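Local coordinates for protein gamma-glutamyltranspeptidase (Streptomyces lincolnensis, PDB 6J3A) that probably acts as an N-terminal nucleophile transferase of the gamma-glutamyltranspeptidase family, being a homologue of LmbA, at residues Q284-A287 / L288-P291; W509-H512 / F513-V517. One frame throughout, in Å; residues are numbered along the deposited sequence.

Interaction 1: Q284-A287 / L288-P291; sequences QQLA and LLPP
At the C-terminal end of helix 280-288, where the chain leaves for the loop before helix 299-319, Leu-289 turns back against Leu-286 and the last carbonyls of the helix. Leu-288 N makes a weak helical bond to Gln-284 O (3.1 Å, N-H...O 135°). One residue on, the turn tightens: Leu-289 N reaches back three residues to Leu-286 O at 3.2 Å, approaching from above the carbonyl plane. A water donates to the same oxygen, Leu-286 O, at 2.9 Å and also to Leu-289 O, bridging the two carbonyls.

The leucine side chains cross obliquely, Leu-286 CD2 to Leu-289 CD1 4.1 Å. Leu-289 holds its CG beside its own backbone N (chi1 -62°), which lays the branch over the helix end, with CG 3.3 Å from Gln-285 O. Leu-289 also touches Leu-305 of helix 299-319 and Trp-265 of strand 256-265. Cutting Leu-289 back to an alanine is likely to open a gap beside Leu-286, Leu-305 and Trp-265.

Just beyond, Arg-341 takes Leu-288 O through NE and, weakly, Ala-287 O through NH1. Pro-290 has no N-H to offer Leu-286 O in helical fashion, and Leu-289 is already extended; Leu-289 N and the water serve that carbonyl instead, so the helix can stop here with its Leu-286 acceptor still satisfied.

Interaction 2: W509-H512 / F513-V517; sequences WQLH and FFLAV
Leu-511 and Leu-515 use different first torsions to end up alongside each other: in Leu-511, CG stands opposite the backbone N (chi1 -179°), while in Leu-515 it lies beside N, opposite the carbonyl carbon (chi1 -69°). The two branches point the same way, one helical turn apart, and Leu-515 CD1 touches Leu-511 CG at 4.2 Å, with Leu-511 CD2 equally near. Leu-515 CG also rests 3.4 Å from Leu-511 O, the oxygen that accepts its own backbone N-H.

On another side of the helix, Phe-513 projects outward with CG opposite its backbone N (chi1 168°), leaning toward the next turn, and Val-517 CG2 sits over one face of that Phe-513 ring, 3.6 Å above its plane and displaced toward the rim. The ring's edge is turned to the preceding turn, with Phe-513 CD2 4.1 Å from Gln-510 O.

All of this is carried by regular alpha-helix in the middle of helix 506-519, which packs against strand 493-499, consistent with the layered alpha/beta core of the Ntn-hydrolase fold. Its backbone bonds are nearly straight: Phe-513 N to Trp-509 O is 2.9 Å, Phe-514 N to Gln-510 O 2.8 Å, Leu-515 N to Leu-511 O 3.1 Å and Ala-516 N to His-512 O 2.9 Å.

The aromatic residues look outward to other parts of the fold. Phe-514 meets Trp-268 edge-to-face, Phe-513 meets the ring of Phe-498, and the His-512 ring stacks on Trp-538. At the start of the segment, Trp-509 leads away from the following turn, its NE1 hydrogen-bonded to Glu-586.

How the interactions relate
From the N terminus, interaction 1 comes first, at the end of helix 280-288, and interaction 2 follows more than 200 residues later, within helix 506-519. Each is local, joining adjoining residues, so neither closes a long loop; they stand in series, without nesting or crossing. In space the two are neighbours, their centres 13 Å apart. Leu-286 CD2 lies 4.0 Å from both Leu-511 CD1 and Leu-515 CD2, and Leu-289 CD1 joins the same apolar cluster. Gln-285 NE2 is hydrogen-bonded to Val-281 O in its own helix and to Asp-507 O of the other. The helices thus pack together, with helix 299-319 beside the first and strand 493-499 beside the second.

Interaction 1: Q284-A287 / L288-P291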
loop_
_atom_site.group_PDB
_atom_site.type_symbol
_atom_site.label_atom_id
_atom_site.label_comp_id
_atom_site.label_asym_id
_atom_site.label_seq_id
_atom_site.Cartn_x
_atom_site.Cartn_y
_atom_site.Cartn_z
ATOM N N GLN A 284 26.994 6.162 16.776
ATOM C CA GLN A 284 28.080 7.162 16.820
ATOM C C GLN A 284 27.648 8.510 16.261
ATOM O O GLN A 284 28.058 9.555 16.759
ATOM C CB GLN A 284 29.325 6.672 16.074
ATOM C CG GLN A 284 30.161 5.680 16.874
ATOM C CD GLN A 284 31.611 5.620 16.451
ATOM O OE1 GLN A 284 32.118 4.548 16.136
ATOM N NE2 GLN A 284 32.290 6.771 16.445
ATOM N N GLN A 285 26.814 8.480 15.231
ATOM C CA GLN A 285 26.256 9.710 14.674
ATOM C C GLN A 285 25.354 10.460 15.662
ATOM O O GLN A 285 25.353 11.693 15.690
ATOM C CB GLN A 285 25.514 9.414 13.375
ATOM C CG GLN A 285 26.450 9.137 12.209
ATOM C CD GLN A 285 25.706 8.652 10.980
ATOM O OE1 GLN A 285 25.241 9.450 10.177
ATOM N NE2 GLN A 285 25.588 7.340 10.835
ATOM N N LEU A 286 24.615 9.700 16.470
ATOM C CA LEU A 286 23.726 10.249 17.496
ATOM C C LEU A 286 24.511 10.836 18.654
ATOM O O LEU A 286 24.185 11.921 19.150
ATOM C CB LEU A 286 22.805 9.154 18.046
ATOM C CG LEU A 286 21.689 8.645 17.149
ATOM C CD1 LEU A 286 21.020 7.442 17.791
ATOM C CD2 LEU A 286 20.669 9.736 16.898
ATOM N N ALA A 287 25.531 10.095 19.091
ATOM C CA ALA A 287 26.467 10.573 20.113
ATOM C C ALA A 287 27.227 11.848 19.724
ATOM O O ALA A 287 27.617 12.630 20.582
ATOM C CB ALA A 287 27.451 9.479 20.461
ATOM N N LEU A 288 27.424 12.049 18.432
ATOM C CA LEU A 288 28.092 13.251 17.922
ATOM C C LEU A 288 27.266 14.517 18.048
ATOM O O LEU A 288 27.823 15.614 18.106
ATOM C CB LEU A 288 28.491 13.062 16.443
ATOM C CG LEU A 288 29.959 12.901 16.018
ATOM C CD1 LEU A 288 30.933 12.688 17.155
ATOM C CD2 LEU A 288 30.087 11.764 15.012
ATOM N N LEU A 289 25.948 14.371 18.090
ATOM C CA LEU A 289 25.065 15.515 17.980
ATOM C C LEU A 289 25.132 16.403 19.218
ATOM O O LEU A 289 25.273 15.896 20.324
ATOM C CB LEU A 289 23.628 15.041 17.761
ATOM C CG LEU A 289 23.381 14.241 16.475
ATOM C CD1 LEU A 289 22.020 13.555 16.531
ATOM C CD2 LEU A 289 23.507 15.110 15.229
ATOM N N PRO A 290 25.051 17.734 19.030
ATOM C CA PRO A 290 24.850 18.581 20.195
ATOM C C PRO A 290 23.416 18.460 20.732
ATOM O O PRO A 290 22.520 17.991 20.022
ATOM C CB PRO A 290 25.114 19.995 19.660
ATOM C CG PRO A 290 24.826 19.923 18.207
ATOM C CD PRO A 290 25.165 18.521 17.787
ATOM N N PRO A 291 23.193 18.887 21.984
ATOM C CA PRO A 291 21.835 18.830 22.535
ATOM C C PRO A 291 20.824 19.713 21.796
ATOM O O PRO A 291 19.645 19.366 21.742
ATOM C CB PRO A 291 22.019 19.288 23.989
ATOM C CG PRO A 291 23.351 19.961 24.053
ATOM C CD PRO A 291 24.185 19.355 22.972
HETATM O O HOH W 1 24.153 13.847 21.358
#

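Interaction 2: W509-H512 / F513-V517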
loop_
_atom_site.group_PDB
_atom_site.type_symbol
_atom_site.label_atom_id
_atom_site.label_comp_id
_atom_site.label_asym_id
_atom_site.label_seq_id
_atom_site.Cartn_x
_atom_site.Cartn_y
_atom_site.Cartn_z
ATOM N N TRP A 509 20.813 6.750 5.713
ATOM C CA TRP A 509 19.405 6.920 5.423
ATOM C C TRP A 509 18.556 6.689 6.664
ATOM O O TRP A 509 17.635 7.457 6.932
ATOM C CB TRP A 509 18.988 5.968 4.300
ATOM C CG TRP A 509 19.483 6.357 2.927
ATOM C CD1 TRP A 509 19.844 7.610 2.479
ATOM C CD2 TRP A 509 19.612 5.484 1.806
ATOM N NE1 TRP A 509 20.224 7.551 1.155
ATOM C CE2 TRP A 509 20.077 6.262 0.714
ATOM C CE3 TRP A 509 19.386 4.107 1.616
ATOM C CZ2 TRP A 509 20.327 5.707 -0.540
ATOM C CZ3 TRP A 509 19.617 3.561 0.371
ATOM C CH2 TRP A 509 20.092 4.359 -0.694
ATOM N N GLN A 510 18.891 5.647 7.418
ATOM C CA GLN A 510 18.193 5.347 8.663
ATOM C C GLN A 510 18.366 6.440 9.707
ATOM O O GLN A 510 17.406 6.768 10.403
ATOM C CB GLN A 510 18.649 4.011 9.250
ATOM C CG GLN A 510 17.962 2.819 8.637
ATOM C CD GLN A 510 18.569 1.509 9.082
ATOM O OE1 GLN A 510 19.654 1.112 8.617
ATOM N NE2 GLN A 510 17.871 0.813 9.982
ATOM N N LEU A 511 19.579 6.986 9.833
ATOM C CA LEU A 511 19.797 8.114 10.740
ATOM C C LEU A 511 18.894 9.283 10.367
ATOM O O LEU A 511 18.255 9.867 11.237
ATOM C CB LEU A 511 21.248 8.596 10.757
ATOM C CG LEU A 511 21.385 9.765 11.760
ATOM C CD1 LEU A 511 21.789 9.258 13.130
ATOM C CD2 LEU A 511 22.315 10.858 11.266
ATOM N N HIS A 512 18.836 9.614 9.081
ATOM C CA HIS A 512 18.000 10.740 8.644
ATOM C C HIS A 512 16.533 10.437 8.967
ATOM O O HIS A 512 15.829 11.260 9.570
ATOM C CB HIS A 512 18.203 11.062 7.155
ATOM C CG HIS A 512 19.642 11.098 6.739
ATOM N ND1 HIS A 512 20.651 11.433 7.610
ATOM C CD2 HIS A 512 20.243 10.814 5.560
ATOM C CE1 HIS A 512 21.812 11.362 6.983
ATOM N NE2 HIS A 512 21.591 10.988 5.737
ATOM N N PHE A 513 16.101 9.232 8.615
ATOM C CA PHE A 513 14.743 8.766 8.907
ATOM C C PHE A 513 14.383 8.845 10.388
ATOM O O PHE A 513 13.398 9.488 10.751
ATOM C CB PHE A 513 14.601 7.330 8.431
ATOM C CG PHE A 513 13.372 6.644 8.918
ATOM C CD1 PHE A 513 12.139 6.964 8.390
ATOM C CD2 PHE A 513 13.452 5.664 9.893
ATOM C CE1 PHE A 513 10.996 6.317 8.826
ATOM C CE2 PHE A 513 12.316 5.013 10.335
ATOM C CZ PHE A 513 11.085 5.339 9.799
ATOM N N PHE A 514 15.181 8.186 11.227
ATOM C CA PHE A 514 14.924 8.139 12.668
ATOM C C PHE A 514 14.846 9.518 13.306
ATOM O O PHE A 514 13.980 9.750 14.148
ATOM C CB PHE A 514 15.983 7.324 13.393
ATOM C CG PHE A 514 15.912 7.443 14.892
ATOM C CD1 PHE A 514 15.104 6.584 15.631
ATOM C CD2 PHE A 514 16.656 8.414 15.561
ATOM C CE1 PHE A 514 15.044 6.686 17.006
ATOM C CE2 PHE A 514 16.595 8.525 16.935
ATOM C CZ PHE A 514 15.788 7.660 17.661
ATOM N N LEU A 515 15.757 10.415 12.936
ATOM C CA LEU A 515 15.675 11.811 13.406
ATOM C C LEU A 515 14.397 12.510 12.914
ATOM O O LEU A 515 13.723 13.225 13.670
ATOM C CB LEU A 515 16.915 12.625 12.999
ATOM C CG LEU A 515 18.244 12.260 13.679
ATOM C CD1 LEU A 515 19.364 13.149 13.165
ATOM C CD2 LEU A 515 18.171 12.361 15.191
ATOM N N ALA A 516 14.055 12.297 11.653
ATOM C CA ALA A 516 12.806 12.838 11.141
ATOM C C ALA A 516 11.616 12.327 11.958
ATOM O O ALA A 516 10.779 13.125 12.369
ATOM C CB ALA A 516 12.644 12.517 9.672
ATOM N N VAL A 517 11.567 11.026 12.241
ATOM C CA VAL A 517 10.478 10.470 13.059
ATOM C C VAL A 517 10.375 11.181 14.416
ATOM O O VAL A 517 9.288 11.506 14.872
ATOM C CB VAL A 517 10.633 8.952 13.309
ATOM C CG1 VAL A 517 9.558 8.448 14.273
ATOM C CG2 VAL A 517 10.566 8.168 12.003
#